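Local atomic coordinates of putative integron gene cassette protein (PDB entry 3FUY), a protein that is of unknown function but is encoded by a mobile integron gene cassette from a salt-marsh metagenome. Residues Q44-R49 with I92-V97. Numbering follows the deposited sequence.
Sequences QFAVLR and IRIRCV
Val-47 is bonded to the neighbouring parallel strand through both its N and its O: its N donates to Arg-95 O at 2.9 Å, and its O receives Val-97 N at 2.8 Å. Two residues on, Arg-49 N bonds to Val-97 O at 2.9 Å. The same Val-47 O also takes a CA-H...O contact from Cys-96, which sits level with it in the ladder. Towards Gln-44 the strands part and water fills in: one water accepts from both Gln-44 NE2 and Ile-94 N, while a second accepts from Phe-45 N in a long bond (3.3 Å from N to the water oxygen) and can donate to Ile-94 O, an acceptor that competes with others for its protons.

Gln-44 CB carries the chain away from the backbone, and CG turns beside the backbone N (chi1 -71°), where it lies 3.9 Å from Arg-93 NH2, meeting the guanidinium obliquely. The chain then runs extended to the amide, whose plane stands 74° from that guanidinium. OE1 accepts from Arg-73, and NE2 is held by Met-69 O as well as the water, bonds that fix the amide's rotation; NE2 passes 4.1 Å from Ile-94 CG2. That methyl also packs on Ala-46 CB. Arg-93 is bent at chi2 and chi3, which brings NH2 back to Gly-43 O and a salt bridge with Asp-170.

Further along, Leu-48 CD1 rests 3.4 Å from Val-97 O and touches Val-97 CG1. The face of Val-47 and Cys-96 looks the other way, with Phe-178 against Cys-96. Arg-95 and Cys-96 together oppose Tyr-110 on strand 106-116, a classic beta bulge. Joined through helix 59-79, which packs on the Leu-48 and Val-97 face, the two strands form a beta-alpha-beta crossover within a mixed six-stranded sheet.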
loop_
_atom_site.group_PDB
_atom_site.type_symbol
_atom_site.label_atom_id
_atom_site.label_comp_id
_atom_site.label_asym_id
_atom_site.label_seq_id
_atom_site.Cartn_x
_atom_site.Cartn_y
_atom_site.Cartn_z
ATOM N N GLN B 44 -2.962 -1.600 16.666
ATOM C CA GLN B 44 -2.802 -0.171 16.416
ATOM C C GLN B 44 -2.644 0.116 14.939
ATOM O O GLN B 44 -2.237 -0.759 14.164
ATOM C CB GLN B 44 -1.570 0.358 17.149
ATOM C CG GLN B 44 -1.702 0.444 18.643
ATOM C CD GLN B 44 -0.391 0.914 19.268
ATOM O OE1 GLN B 44 0.574 0.159 19.306
ATOM N NE2 GLN B 44 -0.346 2.176 19.728
ATOM N N PHE B 45 -2.911 1.363 14.562
ATOM C CA PHE B 45 -2.692 1.829 13.198
ATOM C C PHE B 45 -2.106 3.231 13.238
ATOM O O PHE B 45 -2.593 4.081 13.972
ATOM C CB PHE B 45 -4.010 1.837 12.415
ATOM C CG PHE B 45 -3.846 2.107 10.952
ATOM C CD1 PHE B 45 -3.796 1.054 10.046
ATOM C CD2 PHE B 45 -3.757 3.406 10.469
ATOM C CE1 PHE B 45 -3.648 1.293 8.681
ATOM C CE2 PHE B 45 -3.595 3.656 9.103
ATOM C CZ PHE B 45 -3.557 2.595 8.209
ATOM N N ALA B 46 -1.047 3.474 12.471
ATOM C CA ALA B 46 -0.518 4.831 12.371
ATOM C C ALA B 46 -0.166 5.181 10.947
ATOM O O ALA B 46 0.236 4.322 10.156
ATOM C CB ALA B 46 0.708 5.002 13.274
ATOM N N VAL B 47 -0.302 6.459 10.628
ATOM C CA VAL B 47 0.239 6.986 9.397
ATOM C C VAL B 47 1.592 7.641 9.662
ATOM O O VAL B 47 1.733 8.475 10.550
ATOM C CB VAL B 47 -0.712 8.007 8.746
ATOM C CG1 VAL B 47 -0.116 8.521 7.445
ATOM C CG2 VAL B 47 -2.096 7.372 8.491
ATOM N N LEU B 48 2.584 7.270 8.865
ATOM C CA LEU B 48 3.865 7.943 8.893
ATOM C C LEU B 48 3.985 8.929 7.721
ATOM O O LEU B 48 3.783 8.568 6.553
ATOM C CB LEU B 48 4.997 6.929 8.854
ATOM C CG LEU B 48 6.399 7.515 8.710
ATOM C CD1 LEU B 48 6.731 8.411 9.916
ATOM C CD2 LEU B 48 7.395 6.380 8.578
ATOM N N ARG B 49 4.293 10.181 8.046
ATOM C CA ARG B 49 4.480 11.219 7.028
ATOM C C ARG B 49 5.830 11.897 7.180
ATOM O O ARG B 49 6.198 12.308 8.279
ATOM C CB ARG B 49 3.406 12.291 7.161
ATOM C CG ARG B 49 2.122 11.969 6.462
ATOM C CD ARG B 49 1.088 13.076 6.659
ATOM N NE ARG B 49 -0.101 12.797 5.852
ATOM C CZ ARG B 49 -0.512 13.554 4.839
ATOM N NH1 ARG B 49 0.153 14.666 4.523
ATOM N NH2 ARG B 49 -1.598 13.206 4.156
ATOM N N ILE B 92 -6.366 6.542 24.644
ATOM C CA ILE B 92 -5.381 7.391 23.993
ATOM C C ILE B 92 -4.894 6.630 22.775
ATOM O O ILE B 92 -4.342 5.542 22.906
ATOM C CB ILE B 92 -4.168 7.685 24.901
ATOM C CG1 ILE B 92 -4.609 8.213 26.261
ATOM C CG2 ILE B 92 -3.258 8.682 24.243
ATOM C CD1 ILE B 92 -3.441 8.694 27.117
ATOM N N ARG B 93 -5.100 7.188 21.588
ATOM C CA ARG B 93 -4.806 6.457 20.364
ATOM C C ARG B 93 -3.889 7.249 19.457
ATOM O O ARG B 93 -4.111 8.439 19.232
ATOM C CB ARG B 93 -6.105 6.133 19.613
ATOM C CG ARG B 93 -7.162 5.447 20.463
ATOM C CD ARG B 93 -6.681 4.080 20.984
ATOM N NE ARG B 93 -6.250 3.177 19.912
ATOM C CZ ARG B 93 -5.847 1.925 20.124
ATOM N NH1 ARG B 93 -5.845 1.432 21.356
ATOM N NH2 ARG B 93 -5.464 1.156 19.112
ATOM N N ILE B 94 -2.856 6.603 18.920
ATOM C CA ILE B 94 -1.989 7.317 17.990
ATOM C C ILE B 94 -2.674 7.383 16.617
ATOM O O ILE B 94 -3.435 6.479 16.252
ATOM C CB ILE B 94 -0.597 6.666 17.896
ATOM C CG1 ILE B 94 0.389 7.606 17.221
ATOM C CG2 ILE B 94 -0.659 5.309 17.161
ATOM C CD1 ILE B 94 1.861 7.178 17.393
ATOM N N ARG B 95 -2.433 8.454 15.864
ATOM C CA ARG B 95 -2.991 8.550 14.516
ATOM C C ARG B 95 -1.899 8.683 13.479
ATOM O O ARG B 95 -1.895 7.988 12.456
ATOM C CB ARG B 95 -3.948 9.743 14.402
ATOM C CG ARG B 95 -5.141 9.668 15.318
ATOM C CD ARG B 95 -5.949 8.377 15.126
ATOM N NE ARG B 95 -7.082 8.375 16.042
ATOM C CZ ARG B 95 -7.640 7.293 16.571
ATOM N NH1 ARG B 95 -7.181 6.068 16.284
ATOM N NH2 ARG B 95 -8.659 7.442 17.403
ATOM N N CYS B 96 -0.960 9.586 13.742
ATOM C CA CYS B 96 0.033 9.929 12.739
ATOM C C CYS B 96 1.324 10.366 13.415
ATOM O O CYS B 96 1.308 10.997 14.473
ATOM C CB CYS B 96 -0.501 11.056 11.832
ATOM S SG CYS B 96 0.703 11.741 10.658
ATOM N N VAL B 97 2.441 10.009 12.806
ATOM C CA VAL B 97 3.723 10.572 13.195
ATOM C C VAL B 97 4.214 11.317 11.973
ATOM O O VAL B 97 4.476 10.716 10.926
ATOM C CB VAL B 97 4.750 9.482 13.573
ATOM C CG1 VAL B 97 6.127 10.110 13.813
ATOM C CG2 VAL B 97 4.275 8.713 14.784
HETATM O O HOH W 1 -2.702 3.631 19.785
HETATM O O HOH W 2 -3.776 3.442 16.907
#